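Local coordinates for protein 1-acyl-sn-glycerol-3-phosphate acyltransferase (Thermotoga maritima, PDB 5KYM) that catalyses the transfer of an acyl chain to lysophosphatidic acid (1-acyl-sn-glycerol 3-phosphate), forming phosphatidic acid, probably within the membrane bilayer, at residues V45-I49 and Y117-L121; N77-V81 and F96-G100; V65-N71 and V207-E213. All coordinates share one frame; numbering follows the deposited sequence.

Overall arrangement
The three contacts illustrate how a membrane-associated helix pair can be tied, layer by layer, to an alpha/beta acyltransferase core. Contact 1, its centre about 13 Å from that of the chain, joins helix 38-59 to helix 114-120 beside a bound nonane, which it touches through Glu48 and Tyr117. Contact 2 lies deeper, its centre about 13 Å from that of contact 1, and Thr99 bridges the two: Leu46 CD2 is 3.4 Å from Thr99 OG1. Contact 3 pairs the sheet's edge strand with its neighbour. Its centre is about 12 Å from that of contact 2, with Phe96 and Val97 packing on Leu209. Contacts 1 and 3 do not touch; their nearest atoms are about 12 Å apart.

Contact 1: V45-I49 and Y117-L121. With DD9 (nonane), chain F.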
loop_
_atom_site.group_PDB
_atom_site.type_symbol
_atom_site.label_atom_id
_atom_site.label_comp_id
_atom_site.label_asym_id
_atom_site.label_seq_id
_atom_site.Cartn_x
_atom_site.Cartn_y
_atom_site.Cartn_z
ATOM N N VAL A 45 -2.472 -0.885 -17.729
ATOM C CA VAL A 45 -2.651 0.147 -16.713
ATOM C C VAL A 45 -2.075 -0.335 -15.391
ATOM O O VAL A 45 -1.361 0.425 -14.695
ATOM C CB VAL A 45 -4.125 0.522 -16.450
ATOM C CG1 VAL A 45 -4.214 1.611 -15.352
ATOM C CG2 VAL A 45 -4.789 1.012 -17.711
ATOM N N LEU A 46 -2.405 -1.585 -15.051
ATOM C CA LEU A 46 -1.906 -2.162 -13.812
ATOM C C LEU A 46 -0.388 -2.193 -13.743
ATOM O O LEU A 46 0.183 -1.956 -12.698
ATOM C CB LEU A 46 -2.505 -3.561 -13.534
ATOM C CG LEU A 46 -3.941 -3.534 -12.984
ATOM C CD1 LEU A 46 -4.389 -4.917 -12.668
ATOM C CD2 LEU A 46 -4.151 -2.640 -11.742
ATOM N N LYS A 47 0.262 -2.471 -14.856
ATOM C CA LYS A 47 1.702 -2.617 -14.877
ATOM C C LYS A 47 2.295 -1.254 -14.693
ATOM O O LYS A 47 3.235 -1.112 -13.938
ATOM C CB LYS A 47 2.149 -3.276 -16.186
ATOM C CG LYS A 47 3.578 -3.753 -16.250
ATOM C CD LYS A 47 3.838 -4.891 -15.256
ATOM C CE LYS A 47 5.250 -4.823 -14.704
ATOM N NZ LYS A 47 6.270 -4.767 -15.828
ATOM N N GLU A 48 1.705 -0.233 -15.316
ATOM C CA GLU A 48 2.189 1.159 -15.186
ATOM C C GLU A 48 2.163 1.721 -13.775
ATOM O O GLU A 48 3.005 2.551 -13.443
ATOM C CB GLU A 48 1.404 2.113 -16.112
ATOM C CG GLU A 48 1.716 2.033 -17.592
ATOM C CD GLU A 48 3.193 2.133 -17.839
ATOM O OE1 GLU A 48 3.845 3.099 -17.305
ATOM O OE2 GLU A 48 3.701 1.172 -18.496
ATOM N N ILE A 49 1.151 1.310 -13.016
ATOM C CA ILE A 49 0.963 1.622 -11.612
ATOM C C ILE A 49 2.050 0.990 -10.809
ATOM O O ILE A 49 2.647 1.633 -9.965
ATOM C CB ILE A 49 -0.423 1.090 -11.084
ATOM C CG1 ILE A 49 -1.546 1.920 -11.725
ATOM C CG2 ILE A 49 -0.538 1.085 -9.536
ATOM C CD1 ILE A 49 -2.928 1.307 -11.585
ATOM N N TYR A 117 -6.430 7.355 -10.407
ATOM C CA TYR A 117 -5.800 6.093 -10.111
ATOM C C TYR A 117 -6.390 5.376 -8.890
ATOM O O TYR A 117 -6.524 4.140 -8.918
ATOM C CB TYR A 117 -4.286 6.246 -10.163
ATOM C CG TYR A 117 -3.811 6.216 -11.603
ATOM C CD1 TYR A 117 -3.648 5.009 -12.269
ATOM C CD2 TYR A 117 -3.589 7.356 -12.284
ATOM C CE1 TYR A 117 -3.241 4.952 -13.569
ATOM C CE2 TYR A 117 -3.147 7.332 -13.572
ATOM C CZ TYR A 117 -2.998 6.136 -14.221
ATOM O OH TYR A 117 -2.541 6.137 -15.531
ATOM N N ILE A 118 -6.841 6.118 -7.879
ATOM C CA ILE A 118 -7.561 5.489 -6.759
ATOM C C ILE A 118 -8.807 4.787 -7.235
ATOM O O ILE A 118 -9.094 3.693 -6.797
ATOM C CB ILE A 118 -7.986 6.491 -5.664
ATOM C CG1 ILE A 118 -6.746 7.089 -4.986
ATOM C CG2 ILE A 118 -8.882 5.797 -4.643
ATOM C CD1 ILE A 118 -6.987 8.090 -3.882
ATOM N N ARG A 119 -9.564 5.462 -8.096
ATOM C CA ARG A 119 -10.730 4.878 -8.729
ATOM C C ARG A 119 -10.356 3.683 -9.575
ATOM O O ARG A 119 -10.992 2.661 -9.438
ATOM C CB ARG A 119 -11.457 5.896 -9.579
ATOM C CG ARG A 119 -12.355 6.828 -8.783
ATOM C CD ARG A 119 -13.500 7.447 -9.651
ATOM N NE ARG A 119 -12.983 8.567 -10.450
ATOM C CZ ARG A 119 -12.622 9.761 -9.953
ATOM N NH1 ARG A 119 -12.755 10.055 -8.638
ATOM N NH2 ARG A 119 -12.117 10.677 -10.776
ATOM N N TYR A 120 -9.316 3.769 -10.411
ATOM C CA TYR A 120 -8.962 2.632 -11.264
ATOM C C TYR A 120 -8.661 1.395 -10.427
ATOM O O TYR A 120 -9.089 0.299 -10.784
ATOM C CB TYR A 120 -7.778 2.917 -12.176
ATOM C CG TYR A 120 -7.658 1.925 -13.331
ATOM C CD1 TYR A 120 -7.069 0.716 -13.152
ATOM C CD2 TYR A 120 -8.113 2.252 -14.614
ATOM C CE1 TYR A 120 -6.956 -0.204 -14.193
ATOM C CE2 TYR A 120 -7.994 1.367 -15.662
ATOM C CZ TYR A 120 -7.422 0.122 -15.455
ATOM O OH TYR A 120 -7.293 -0.842 -16.457
ATOM N N LEU A 121 -7.966 1.575 -9.300
ATOM C CA LEU A 121 -7.667 0.466 -8.389
ATOM C C LEU A 121 -8.849 -0.023 -7.578
ATOM O O LEU A 121 -8.665 -0.838 -6.660
ATOM C CB LEU A 121 -6.522 0.861 -7.440
ATOM C CG LEU A 121 -5.173 1.029 -8.152
ATOM C CD1 LEU A 121 -4.235 1.904 -7.337
ATOM C CD2 LEU A 121 -4.546 -0.344 -8.478
HETATM C C1 DD9 F . 1.510 5.972 -14.852
HETATM C C2 DD9 F . 0.342 5.946 -13.880
HETATM C C3 DD9 F . 0.871 6.165 -12.478
HETATM C C4 DD9 F . -0.290 6.219 -11.498
HETATM C C5 DD9 F . 0.226 6.065 -10.064
HETATM C C6 DD9 F . -0.973 5.915 -9.136
HETATM C C7 DD9 F . -0.718 6.199 -7.656
HETATM C C8 DD9 F . -2.022 5.872 -6.896
HETATM C C9 DD9 F . -2.099 6.602 -5.548
#
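Val45 and Tyr120 join the N-terminal two-helix motif of PlsC, here its helix 38-59, to helix 114-120 of the acyltransferase core. No hydrogen bond crosses between the segments, so the contact rests on aromatic and aliphatic groups. Val45 CG1 stands over the centre of the Tyr120 ring, 3.5 Å from the centroid and 13° off the ring normal, a CH-pi contact. That methyl lies anti to the backbone N (chi1 179°), a torsion that projects it from the helix onto the ring. The two side chains approach from opposite directions, and CG2 of the same valine lies beside the phenol oxygen. Val45 CG1 also reaches Tyr117, but there it meets the ring near its plane, with CE1 at 3.9 Å. One methyl thus touches one tyrosine at a face and the other at an edge. Ile49 CG1 leans on Tyr117 CD1 at 3.8 Å.

The aliphatic part lies nearer the end of helix 114-120, where Leu121 is the first residue to leave helical geometry. Ile49 CD1 and Leu121 CD2 meet tip to tip at 3.9 Å, and Leu46 CD2 approaches the same leucine methyl at a slant, 4.0 Å away. Leu94 of helix 89-96 packs against both Ile49 and Leu121, continuing the apolar layer.

The ligand part belongs chiefly to Tyr117. Its hydroxyl is hydrogen-bonded to the backbone O of Gly25 in helix 2-34, which ties the ring to the other member of the helix pair and probably limits its swing. Glu48, also of the pocket, turns its carboxylate away to Tyr24 and Lys51. The nonane runs lengthwise along the tyrosine, from C2 near the hydroxyl to C6 near CB, with its C4 over the ring centre, 3.4 Å above the plane.

Contact 2: N77-V81 and F96-G100; sequences NFIVV and FVATG
The Phe78 ring meets Ala98 with its edge: the alanine CB lies near the ring plane, 3.7 Å from CE1. At that same rim, in plane, sits Val80 CG2 from the phenylalanine's own segment, 3.6 Å from Phe78 CE1. The backbone O of Val97 is also near the plane, at the longer distance of 4.5 Å from Phe78 CZ. Neither segment lays an atom over a face of this ring; Pro73 and Leu184 are among the residues that touch the side chain from other parts of the fold.

The reach of Phe78 to the loop depends on its first torsion: CG lies between the backbone N and the carbonyl carbon (chi1 45°), and this turns the ring in toward residues 96-100, although the bond to CB does not itself aim there. Val80 points more directly. Its CG2 meets Val97 CG1 at 4.0 Å, the two side chains set at a slant, and the same methyl lies 4.2 Å from Ala98 CB. A single valine methyl is thereby wedged among the aromatic rim, the alanine and the second valine.

The arrangement places strand 79-82, an inner strand of the mixed sheet between 183-189 and 151-153, beneath the loop that leads from helix 89-96 to strand 103-104. Val97 extends the apolar layer across the sheet to Leu184, Leu209 and Ile211. On the far side of the loop, Thr99 packs on Leu46 and Ile49 of helix 38-59.

No hydrogen bond links the segments, and all four touching residues are buried. The loop has no regular strand or helix to align it here, so between these two segments the contact depends on the fit of methyl groups against a ring edge, and probably on burial of apolar surface, with no directional polar bond to set it.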
loop_
_atom_site.group_PDB
_atom_site.type_symbol
_atom_site.label_atom_id
_atom_site.label_comp_id
_atom_site.label_asym_id
_atom_site.label_seq_id
_atom_site.Cartn_x
_atom_site.Cartn_y
_atom_site.Cartn_z
ATOM N N ASN A 77 -7.482 -13.096 -5.490
ATOM C CA ASN A 77 -7.256 -11.846 -4.768
ATOM C C ASN A 77 -6.903 -12.126 -3.288
ATOM O O ASN A 77 -6.912 -13.274 -2.839
ATOM C CB ASN A 77 -8.451 -10.893 -4.913
ATOM C CG ASN A 77 -9.667 -11.387 -4.212
ATOM O OD1 ASN A 77 -9.792 -12.597 -4.016
ATOM N ND2 ASN A 77 -10.562 -10.461 -3.800
ATOM N N PHE A 78 -6.582 -11.071 -2.537
ATOM C CA PHE A 78 -6.175 -11.210 -1.140
ATOM C C PHE A 78 -6.329 -9.869 -0.425
ATOM O O PHE A 78 -6.698 -8.871 -1.050
ATOM C CB PHE A 78 -4.750 -11.808 -1.022
ATOM C CG PHE A 78 -3.762 -11.202 -1.951
ATOM C CD1 PHE A 78 -3.160 -9.987 -1.645
ATOM C CD2 PHE A 78 -3.432 -11.821 -3.153
ATOM C CE1 PHE A 78 -2.238 -9.397 -2.553
ATOM C CE2 PHE A 78 -2.501 -11.248 -4.018
ATOM C CZ PHE A 78 -1.898 -10.041 -3.727
ATOM N N ILE A 79 -6.121 -9.852 0.894
ATOM C CA ILE A 79 -6.142 -8.620 1.647
ATOM C C ILE A 79 -4.771 -8.415 2.247
ATOM O O ILE A 79 -4.397 -9.150 3.134
ATOM C CB ILE A 79 -7.149 -8.647 2.777
ATOM C CG1 ILE A 79 -8.521 -8.959 2.269
ATOM C CG2 ILE A 79 -7.175 -7.275 3.465
ATOM C CD1 ILE A 79 -9.422 -9.457 3.397
ATOM N N VAL A 80 -4.025 -7.400 1.764
ATOM C CA VAL A 80 -2.673 -7.094 2.283
ATOM C C VAL A 80 -2.917 -6.429 3.601
ATOM O O VAL A 80 -3.704 -5.526 3.694
ATOM C CB VAL A 80 -1.824 -6.212 1.327
ATOM C CG1 VAL A 80 -0.448 -5.957 1.920
ATOM C CG2 VAL A 80 -1.646 -6.884 -0.002
ATOM N N VAL A 81 -2.290 -6.937 4.631
ATOM C CA VAL A 81 -2.390 -6.346 5.909
ATOM C C VAL A 81 -0.993 -5.963 6.346
ATOM O O VAL A 81 -0.116 -6.807 6.504
ATOM C CB VAL A 81 -3.128 -7.258 6.875
ATOM C CG1 VAL A 81 -3.023 -6.773 8.342
ATOM C CG2 VAL A 81 -4.593 -7.343 6.439
ATOM N N PHE A 96 5.581 -3.231 -5.101
ATOM C CA PHE A 96 6.339 -4.398 -4.686
ATOM C C PHE A 96 5.535 -5.534 -4.102
ATOM O O PHE A 96 6.115 -6.526 -3.695
ATOM C CB PHE A 96 7.370 -3.948 -3.644
ATOM C CG PHE A 96 8.432 -3.045 -4.199
ATOM C CD1 PHE A 96 9.550 -3.571 -4.815
ATOM C CD2 PHE A 96 8.320 -1.708 -4.094
ATOM C CE1 PHE A 96 10.516 -2.776 -5.325
ATOM C CE2 PHE A 96 9.310 -0.892 -4.598
ATOM C CZ PHE A 96 10.415 -1.432 -5.193
ATOM N N VAL A 97 4.216 -5.409 -4.023
ATOM C CA VAL A 97 3.385 -6.490 -3.467
ATOM C C VAL A 97 2.126 -6.695 -4.307
ATOM O O VAL A 97 1.858 -7.809 -4.744
ATOM C CB VAL A 97 2.964 -6.156 -2.043
ATOM C CG1 VAL A 97 2.112 -7.272 -1.447
ATOM C CG2 VAL A 97 4.174 -5.768 -1.201
ATOM N N ALA A 98 1.372 -5.625 -4.552
ATOM C CA ALA A 98 0.052 -5.738 -5.127
ATOM C C ALA A 98 -0.551 -4.413 -5.581
ATOM O O ALA A 98 -0.461 -3.442 -4.862
ATOM C CB ALA A 98 -0.831 -6.365 -4.067
ATOM N N THR A 99 -1.186 -4.388 -6.740
ATOM C CA THR A 99 -1.850 -3.205 -7.180
ATOM C C THR A 99 -3.306 -3.336 -6.950
ATOM O O THR A 99 -4.116 -3.398 -7.900
ATOM C CB THR A 99 -1.598 -2.860 -8.646
ATOM O OG1 THR A 99 -1.965 -3.926 -9.507
ATOM C CG2 THR A 99 -0.191 -2.626 -8.848
ATOM N N GLY A 100 -3.646 -3.239 -5.661
ATOM C CA GLY A 100 -5.019 -3.308 -5.174
ATOM C C GLY A 100 -5.674 -2.017 -4.705
ATOM O O GLY A 100 -5.062 -0.938 -4.592
#

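Contact 3: V65-N71 and V207-E213; sequences VVEGSEN and VFLKIHE
Glu67 and Lys210 lean against each other on one face of a parallel beta ladder, where edge strand 64-67 of the mixed acyltransferase sheet pairs with strand 207-211. Their chains slant across each other, and the touching is done by the aliphatic parts: Glu67 CD lies 3.7 Å from Lys210 CD. Glu67 CG sits between its own backbone N and carbonyl carbon, which swings the extended remainder of the side chain over toward the straight lysine. The charged ends stay apart, with Glu67 OE1 4.1 Å from Lys210 NZ, beyond a salt bridge. Each charge has its own partner nearby, Arg244 for the glutamate and Glu240 for the lysine. Val65 and Phe208 share this face, the valine CB meeting ring atom CD2 obliquely.

The other face is apolar. Val66 points there with Leu209, and Val66 CG1 is 3.9 Å from Ile211 CD1. Phe96 of helix 89-96 packs on both Val66 and Leu209, so the helix lies over this part of the sheet.

Backbone bonds fix the pairing. Val65 and Glu67 reach to both sides of the residue opposite them, as parallel strands do. The bond from Val65 N to Val207 O is weak, whereas Ile211 N to Glu67 O is nearly straight (169°) at 2.8 Å. Beyond it the ladder ends: Gly68 takes a positive phi of 85°, suited to glycine, and its CA passes close to Ile211 O.

The chain then enters a short 3-10 turn, closed by Asn71 N bonding to Gly68 O. This brings the Asn71 amide back to the neighbouring strand as a last, side-chain rung. Asn71 ND2 donates to Ile211 O at 3.0 Å, coming from above the carbonyl plane, 41° out of it.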
loop_
_atom_site.group_PDB
_atom_site.type_symbol
_atom_site.label_atom_id
_atom_site.label_comp_id
_atom_site.label_asym_id
_atom_site.label_seq_id
_atom_site.Cartn_x
_atom_site.Cartn_y
_atom_site.Cartn_z
ATOM N N VAL A 65 14.020 -3.270 -0.683
ATOM C CA VAL A 65 14.487 -4.679 -0.643
ATOM C C VAL A 65 13.349 -5.507 -0.119
ATOM O O VAL A 65 12.827 -5.241 0.945
ATOM C CB VAL A 65 15.694 -4.861 0.318
ATOM C CG1 VAL A 65 16.091 -6.287 0.493
ATOM C CG2 VAL A 65 16.870 -4.082 -0.177
ATOM N N VAL A 66 13.002 -6.536 -0.885
ATOM C CA VAL A 66 11.769 -7.315 -0.699
ATOM C C VAL A 66 12.102 -8.752 -0.386
ATOM O O VAL A 66 12.843 -9.401 -1.102
ATOM C CB VAL A 66 10.920 -7.329 -1.970
ATOM C CG1 VAL A 66 9.526 -7.763 -1.622
ATOM C CG2 VAL A 66 10.851 -5.939 -2.545
ATOM N N GLU A 67 11.547 -9.288 0.664
ATOM C CA GLU A 67 11.610 -10.719 0.777
ATOM C C GLU A 67 10.233 -11.291 0.942
ATOM O O GLU A 67 9.321 -10.685 1.467
ATOM C CB GLU A 67 12.553 -11.078 1.863
ATOM C CG GLU A 67 12.067 -10.662 3.195
ATOM C CD GLU A 67 12.968 -11.138 4.269
ATOM O OE1 GLU A 67 12.948 -12.379 4.557
ATOM O OE2 GLU A 67 13.660 -10.239 4.812
ATOM N N GLY A 68 10.090 -12.506 0.452
ATOM C CA GLY A 68 8.828 -13.249 0.490
ATOM C C GLY A 68 7.903 -12.943 -0.660
ATOM O O GLY A 68 6.713 -13.126 -0.526
ATOM N N SER A 69 8.436 -12.490 -1.783
ATOM C CA SER A 69 7.662 -12.356 -3.015
ATOM C C SER A 69 6.951 -13.633 -3.387
ATOM O O SER A 69 5.775 -13.631 -3.761
ATOM C CB SER A 69 8.538 -11.920 -4.159
ATOM O OG SER A 69 9.173 -10.701 -3.799
ATOM N N GLU A 70 7.638 -14.738 -3.201
ATOM C CA GLU A 70 7.050 -16.084 -3.388
ATOM C C GLU A 70 5.732 -16.354 -2.623
ATOM O O GLU A 70 4.984 -17.197 -3.000
ATOM C CB GLU A 70 8.103 -17.169 -3.102
ATOM C CG GLU A 70 8.463 -17.391 -1.613
ATOM C CD GLU A 70 9.528 -16.433 -0.978
ATOM O OE1 GLU A 70 10.191 -15.590 -1.685
ATOM O OE2 GLU A 70 9.688 -16.621 0.262
ATOM N N ASN A 71 5.444 -15.640 -1.550
ATOM C CA ASN A 71 4.221 -15.820 -0.778
ATOM C C ASN A 71 3.003 -15.118 -1.358
ATOM O O ASN A 71 1.868 -15.379 -0.911
ATOM C CB ASN A 71 4.413 -15.308 0.661
ATOM C CG ASN A 71 5.449 -16.041 1.396
ATOM O OD1 ASN A 71 5.755 -17.140 1.052
ATOM N ND2 ASN A 71 5.957 -15.460 2.444
ATOM N N VAL A 207 14.552 1.178 2.293
ATOM C CA VAL A 207 13.268 0.622 2.720
ATOM C C VAL A 207 13.349 -0.904 2.601
ATOM O O VAL A 207 13.894 -1.418 1.601
ATOM C CB VAL A 207 12.137 1.162 1.845
ATOM C CG1 VAL A 207 10.790 0.565 2.222
ATOM C CG2 VAL A 207 12.102 2.672 1.953
ATOM N N PHE A 208 12.829 -1.607 3.603
ATOM C CA PHE A 208 12.690 -3.061 3.588
ATOM C C PHE A 208 11.246 -3.464 3.707
ATOM O O PHE A 208 10.474 -2.846 4.388
ATOM C CB PHE A 208 13.400 -3.661 4.786
ATOM C CG PHE A 208 14.839 -3.381 4.823
ATOM C CD1 PHE A 208 15.304 -2.201 5.367
ATOM C CD2 PHE A 208 15.738 -4.262 4.209
ATOM C CE1 PHE A 208 16.674 -1.954 5.384
ATOM C CE2 PHE A 208 17.102 -4.012 4.212
ATOM C CZ PHE A 208 17.579 -2.860 4.810
ATOM N N LEU A 209 10.918 -4.584 3.143
ATOM C CA LEU A 209 9.554 -5.039 3.007
ATOM C C LEU A 209 9.634 -6.522 3.194
ATOM O O LEU A 209 10.414 -7.173 2.515
ATOM C CB LEU A 209 9.108 -4.713 1.587
ATOM C CG LEU A 209 7.659 -4.448 1.370
ATOM C CD1 LEU A 209 7.445 -4.255 -0.132
ATOM C CD2 LEU A 209 6.926 -5.656 1.860
ATOM N N LYS A 210 8.890 -7.075 4.129
ATOM C CA LYS A 210 8.833 -8.541 4.296
ATOM C C LYS A 210 7.380 -9.061 4.133
ATOM O O LYS A 210 6.494 -8.766 4.934
ATOM C CB LYS A 210 9.424 -8.957 5.640
ATOM C CG LYS A 210 9.328 -10.448 5.900
ATOM C CD LYS A 210 10.356 -10.944 6.880
ATOM C CE LYS A 210 10.023 -12.363 7.258
ATOM N NZ LYS A 210 11.089 -12.829 8.166
ATOM N N ILE A 211 7.209 -9.872 3.093
ATOM C CA ILE A 211 5.969 -10.508 2.769
ATOM C C ILE A 211 5.927 -11.901 3.413
ATOM O O ILE A 211 6.791 -12.713 3.185
ATOM C CB ILE A 211 5.827 -10.621 1.259
ATOM C CG1 ILE A 211 6.078 -9.267 0.583
ATOM C CG2 ILE A 211 4.390 -10.986 0.929
ATOM C CD1 ILE A 211 5.992 -9.268 -0.945
ATOM N N HIS A 212 4.910 -12.159 4.220
ATOM C CA HIS A 212 4.741 -13.347 5.017
ATOM C C HIS A 212 3.770 -14.329 4.361
ATOM O O HIS A 212 3.139 -14.015 3.365
ATOM C CB HIS A 212 4.142 -12.932 6.340
ATOM C CG HIS A 212 4.986 -11.986 7.140
ATOM N ND1 HIS A 212 6.195 -12.342 7.673
ATOM C CD2 HIS A 212 4.774 -10.714 7.534
ATOM C CE1 HIS A 212 6.708 -11.320 8.331
ATOM N NE2 HIS A 212 5.859 -10.323 8.271
ATOM N N GLU A 213 3.659 -15.536 4.913
ATOM C CA GLU A 213 2.758 -16.589 4.379
ATOM C C GLU A 213 1.286 -16.224 4.549
ATOM O O GLU A 213 0.846 -15.903 5.688
ATOM C CB GLU A 213 2.975 -17.940 5.059
ATOM C CG GLU A 213 4.218 -18.691 4.667
ATOM C CD GLU A 213 4.555 -19.606 5.802
ATOM O OE1 GLU A 213 3.758 -20.526 6.193
ATOM O OE2 GLU A 213 5.604 -19.302 6.369
#